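PDB 6K97: fusion DH, which dehydrates polyketide intermediates as the engineered fusion of a split dehydratase domain from the polyketide synthase that makes the macrolactam cremimycin. Local coordinates for the interface of chains A and B. Coordinates in Å, arbitrary orientation; residue numbers count along the deposited sequence, not the author numbering. Chains: chain A/B, Fusion DH.

Both contacts lie in the first part of the fused chain, and their C-alpha centres are about 21 Å apart. Contact 1 sets the 3-10 helix 25-27 of chain A against strands 48-55 and 110-117 of chain B, whereas contact 2 sets residues 28-30 of chain B against strands 110-117 and 126-134 and A:Trp140 of chain A. B:Leu112 takes part in contact 1 and A:Leu112 in contact 2. Because the interface is two-fold symmetric, the stretch around residues 25 to 30 of each chain appears to lie against the other. This reciprocal crossing would hold the pair together if the dimer forms in solution.

Contact 1: the interface of chains A and B. Residues chain A 25; chain B 53, 112, 135.
A:Ala25, at the start of the 3-10 helix 25-27, presses its methyl group and its carbonyl oxygen onto chain B, where strands 48-55 and 110-117 and the loop residue B:Glu135 receive it. The side chain of B:Arg53 can be followed outward along this contact. Its CB already lies 3.4 Å from A:Ala25 O. CG passes the same oxygen slightly farther off, and CD comes back to 3.4 Å from A:Ala25 O. The carbonyl oxygen is thus met by a run of methylene groups alongside it, a slight van der Waals contact. CG stands opposite the backbone nitrogen (chi1 -178°) and the chain stays extended as far as NE, which keeps all three carbons beside A:Ala25.

Beyond CD the partner changes from chain A to chain B's own B:Glu135. The guanidinium NE donates to the carboxylate OE2 of B:Glu135 at 2.7 Å, a salt bridge in which the oxygen is approached nearly along its C-O axis and lies close to the guanidinium plane. NH2 adds a weak bond to the same oxygen. Held in this way on its OE2 side, the carboxylate turns its other oxygen toward the partner chain: OE1 of B:Glu135 touches CB of A:Ala25 at 3.4 Å. B:Arg53 is therefore a second-shell residue for the methyl as well as a direct neighbour of the carbonyl.

B:Leu112 supplies the apolar flank. Its CD2 methyl is 3.7 Å from A:Ala25 O and also approaches A:Ala25 CA, so the carbonyl oxygen points into the angle between the leucine methyl and the arginine stem.

The patch is small and stays within the first part of the fusion. It gives the N-terminal segment of chain A a shaped resting place on chain B, with a salt bridge within chain B that probably steadies the receiving carboxylate, and so probably helps to steady the paired arrangement of the two dehydratase chains.

Contact 2: the interface of chains A and B. Residues chain A 112, 133, 138, 140; chain B 28-30, 42.
This is a two-fold symmetric interface between two copies of the same chain, here joining a loop segment of chain B to the sheet of chain A within the first part of the fusion; it probably helps pair the chains, though the structure alone does not show that the dimer is the working form.

B:Glu30 reaches into a corner made by A:His133 and A:Trp140. NE2 of the imidazole donates to the carboxylate OE2 of B:Glu30 at 3.0 Å (147° at the hydrogen). The oxygen lies near the imidazole plane, but the N-H arrives from above the carboxylate plane, the two planes being 40° apart. A negative carboxylate here may favour a protonated imidazole. A chi1 of 75° sets CG of A:His133 between the backbone nitrogen and the carbonyl carbon, and CD2 sits 3.4 Å above one face of the A:Trp140 indole, offset toward its rim, so the indole partly backs the imidazole.

The six-membered rim of A:Trp140 also meets the glutamate directly: CZ2 is 3.4 Å from OE1 of B:Glu30, with indole and carboxylate planes steeply inclined. Replacing B:Glu30 by an alanine removes the carboxylate, and is likely to leave A:His133 NE2 without this acceptor and a gap beside the indole rim.

Farther along, A:Leu112 lays both methyls against one side of the chain B backbone. Its CD1 touches the carbonyl oxygen of B:Leu29 at 3.6 Å, while CD2 faces B:Gly28 CA at 4.0 Å.

The histidine-glutamate bond and the leucine packing probably help set the course of residues 28-30 over the neighbouring hot-dog sheet and hold the two dehydratase chains together in this arrangement.

Contact 1: the interface of chains A and B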
ATOM      1  N   ALA A  25       2.984 -11.667  -1.522  1.00 45.32           N
ATOM      2  CA  ALA A  25       3.219 -12.126  -0.192  1.00 45.43           C
ATOM      3  C   ALA A  25       4.713 -11.870   0.189  1.00 46.37           C
ATOM      4  O   ALA A  25       5.000 -11.559   1.330  1.00 46.47           O
ATOM      5  CB  ALA A  25       2.890 -13.597  -0.075  1.00 44.46           C
TER
ATOM      6  N   ARG B  53       7.450  -9.188   4.683  1.00 49.95           N
ATOM      7  CA  ARG B  53       7.090 -10.566   4.970  1.00 54.81           C
ATOM      8  C   ARG B  53       7.938 -10.960   6.172  1.00 51.16           C
ATOM      9  O   ARG B  53       9.131 -10.688   6.195  1.00 51.45           O
ATOM     10  CB  ARG B  53       7.404 -11.468   3.787  1.00 61.47           C
ATOM     11  CG  ARG B  53       7.013 -12.927   3.970  1.00 67.95           C
ATOM     12  CD  ARG B  53       7.234 -13.755   2.696  1.00 72.41           C
ATOM     13  NE  ARG B  53       6.747 -15.127   2.870  1.00 81.70           N
ATOM     14  CZ  ARG B  53       7.476 -16.153   3.335  1.00 87.74           C
ATOM     15  NH1 ARG B  53       8.765 -15.996   3.636  1.00 93.83           N
ATOM     16  NH2 ARG B  53       6.925 -17.354   3.490  1.00 78.87           N
ATOM     17  N   LEU B 112       2.335 -11.617   7.001  1.00 39.09           N
ATOM     18  CA  LEU B 112       2.429 -10.327   6.363  1.00 40.45           C
ATOM     19  C   LEU B 112       2.497  -9.280   7.461  1.00 38.33           C
ATOM     20  O   LEU B 112       1.637  -9.241   8.298  1.00 36.67           O
ATOM     21  CB  LEU B 112       1.231 -10.029   5.481  1.00 42.61           C
ATOM     22  CG  LEU B 112       0.896 -11.048   4.409  1.00 46.72           C
ATOM     23  CD1 LEU B 112      -0.033 -10.377   3.424  1.00 50.19           C
ATOM     24  CD2 LEU B 112       2.141 -11.562   3.696  1.00 48.48           C
ATOM     25  N   GLU B 135       0.051 -15.778   6.645  1.00 59.61           N
ATOM     26  CA  GLU B 135       0.024 -15.731   5.176  1.00 64.97           C
ATOM     27  C   GLU B 135      -1.246 -16.193   4.488  1.00 68.64           C
ATOM     28  O   GLU B 135      -1.599 -15.607   3.452  1.00 77.45           O
ATOM     29  CB  GLU B 135       1.218 -16.451   4.548  1.00 64.50           C
ATOM     30  CG  GLU B 135       2.248 -15.473   4.021  1.00 62.73           C
ATOM     31  CD  GLU B 135       2.972 -15.963   2.803  1.00 65.63           C
ATOM     32  OE1 GLU B 135       2.268 -16.305   1.829  1.00 66.85           O
ATOM     33  OE2 GLU B 135       4.225 -15.952   2.814  1.00 69.22           O
TER

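Contact 2: the interface of chains A and B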
ATOM      1  N   LEU A 112       5.094   3.094 -11.983  1.00 44.64           N
ATOM      2  CA  LEU A 112       4.365   2.574 -10.840  1.00 43.15           C
ATOM      3  C   LEU A 112       2.974   3.195 -10.845  1.00 40.64           C
ATOM      4  O   LEU A 112       2.846   4.382 -10.895  1.00 47.09           O
ATOM      5  CB  LEU A 112       5.071   2.879  -9.535  1.00 41.67           C
ATOM      6  CG  LEU A 112       6.543   2.485  -9.426  1.00 45.07           C
ATOM      7  CD1 LEU A 112       6.928   2.559  -7.968  1.00 46.64           C
ATOM      8  CD2 LEU A 112       6.827   1.094  -9.994  1.00 47.62           C
ATOM      9  N   HIS A 133       4.022   7.364 -11.210  1.00 38.19           N
ATOM     10  CA  HIS A 133       5.269   8.019 -11.491  1.00 41.03           C
ATOM     11  C   HIS A 133       6.191   7.057 -12.200  1.00 40.55           C
ATOM     12  O   HIS A 133       6.090   5.817 -12.006  1.00 37.94           O
ATOM     13  CB  HIS A 133       5.901   8.643 -10.227  1.00 45.85           C
ATOM     14  CG  HIS A 133       6.538   7.668  -9.279  1.00 48.37           C
ATOM     15  ND1 HIS A 133       7.581   6.851  -9.641  1.00 51.69           N
ATOM     16  CD2 HIS A 133       6.357   7.478  -7.954  1.00 49.58           C
ATOM     17  CE1 HIS A 133       7.971   6.151  -8.596  1.00 55.14           C
ATOM     18  NE2 HIS A 133       7.241   6.511  -7.560  1.00 53.92           N
ATOM     19  N   ARG A 138      10.691  10.347  -8.551  1.00 80.80           N
ATOM     20  CA  ARG A 138      10.159  10.410  -7.181  1.00 83.41           C
ATOM     21  C   ARG A 138       8.722  10.912  -7.075  1.00 76.38           C
ATOM     22  O   ARG A 138       7.996  10.479  -6.200  1.00 72.60           O
ATOM     23  CB  ARG A 138      11.044  11.308  -6.305  1.00 90.53           C
ATOM     24  CG  ARG A 138      12.297  10.635  -5.762  1.00101.69           C
ATOM     25  CD  ARG A 138      13.092  11.564  -4.843  1.00108.91           C
ATOM     26  NE  ARG A 138      13.883  12.565  -5.571  1.00107.41           N
ATOM     27  CZ  ARG A 138      13.465  13.784  -5.919  1.00107.53           C
ATOM     28  NH1 ARG A 138      14.298  14.590  -6.571  1.00106.80           N
ATOM     29  NH2 ARG A 138      12.233  14.217  -5.622  1.00105.52           N
ATOM     30  N   TRP A 140       4.843  11.840  -7.550  1.00 59.42           N
ATOM     31  CA  TRP A 140       3.606  11.270  -8.016  1.00 54.04           C
ATOM     32  C   TRP A 140       2.892  12.258  -8.879  1.00 51.13           C
ATOM     33  O   TRP A 140       2.945  13.419  -8.591  1.00 53.17           O
ATOM     34  CB  TRP A 140       2.699  10.933  -6.848  1.00 53.43           C
ATOM     35  CG  TRP A 140       3.189   9.810  -6.040  1.00 54.40           C
ATOM     36  CD1 TRP A 140       3.758   9.880  -4.788  1.00 56.09           C
ATOM     37  CD2 TRP A 140       3.181   8.431  -6.405  1.00 49.11           C
ATOM     38  NE1 TRP A 140       4.068   8.616  -4.346  1.00 52.25           N
ATOM     39  CE2 TRP A 140       3.731   7.708  -5.314  1.00 49.14           C
ATOM     40  CE3 TRP A 140       2.761   7.733  -7.539  1.00 47.27           C
ATOM     41  CZ2 TRP A 140       3.906   6.336  -5.342  1.00 47.00           C
ATOM     42  CZ3 TRP A 140       2.899   6.353  -7.560  1.00 47.90           C
ATOM     43  CH2 TRP A 140       3.475   5.661  -6.446  1.00 47.75           C
TER
ATOM     44  N   GLY B  28       4.412  -2.385  -8.406  1.00 49.24           N
ATOM     45  CA  GLY B  28       3.926  -1.023  -8.313  1.00 48.42           C
ATOM     46  C   GLY B  28       4.256  -0.290  -7.008  1.00 46.92           C
ATOM     47  O   GLY B  28       3.649   0.732  -6.754  1.00 50.66           O
ATOM     48  N   LEU B  29       5.216  -0.761  -6.212  1.00 45.10           N
ATOM     49  CA  LEU B  29       5.627  -0.094  -4.946  1.00 44.60           C
ATOM     50  C   LEU B  29       7.063   0.410  -4.891  1.00 45.12           C
ATOM     51  O   LEU B  29       7.912  -0.047  -5.626  1.00 45.23           O
ATOM     52  CB  LEU B  29       5.455  -1.062  -3.778  1.00 44.46           C
ATOM     53  CG  LEU B  29       3.984  -1.494  -3.591  1.00 45.16           C
ATOM     54  CD1 LEU B  29       3.898  -3.000  -3.650  1.00 45.98           C
ATOM     55  CD2 LEU B  29       3.373  -0.915  -2.325  1.00 42.65           C
ATOM     56  N   GLU B  30       7.316   1.334  -3.976  1.00 45.78           N
ATOM     57  CA  GLU B  30       8.626   1.873  -3.734  1.00 47.56           C
ATOM     58  C   GLU B  30       9.255   1.031  -2.650  1.00 50.05           C
ATOM     59  O   GLU B  30       8.630   0.756  -1.626  1.00 51.17           O
ATOM     60  CB  GLU B  30       8.525   3.361  -3.313  1.00 49.33           C
ATOM     61  CG  GLU B  30       7.996   4.256  -4.436  1.00 54.03           C
ATOM     62  CD  GLU B  30       7.102   5.432  -3.994  1.00 57.74           C
ATOM     63  OE1 GLU B  30       6.193   5.297  -3.119  1.00 55.84           O
ATOM     64  OE2 GLU B  30       7.293   6.529  -4.582  1.00 63.18           O
ATOM     65  N   GLU B  42       4.188   6.776   0.422  1.00 59.44           N
ATOM     66  CA  GLU B  42       3.493   7.905   0.994  1.00 57.07           C
ATOM     67  C   GLU B  42       2.147   7.856   0.333  1.00 56.89           C
ATOM     68  O   GLU B  42       2.066   7.665  -0.873  1.00 57.41           O
ATOM     69  CB  GLU B  42       4.206   9.228   0.700  1.00 58.77           C
ATOM     70  CG  GLU B  42       3.635  10.423   1.488  1.00 59.86           C
ATOM     71  CD  GLU B  42       4.407  11.731   1.294  1.00 62.63           C
ATOM     72  OE1 GLU B  42       3.922  12.626   0.611  1.00 63.78           O
ATOM     73  OE2 GLU B  42       5.510  11.876   1.832  1.00 65.50           O
TER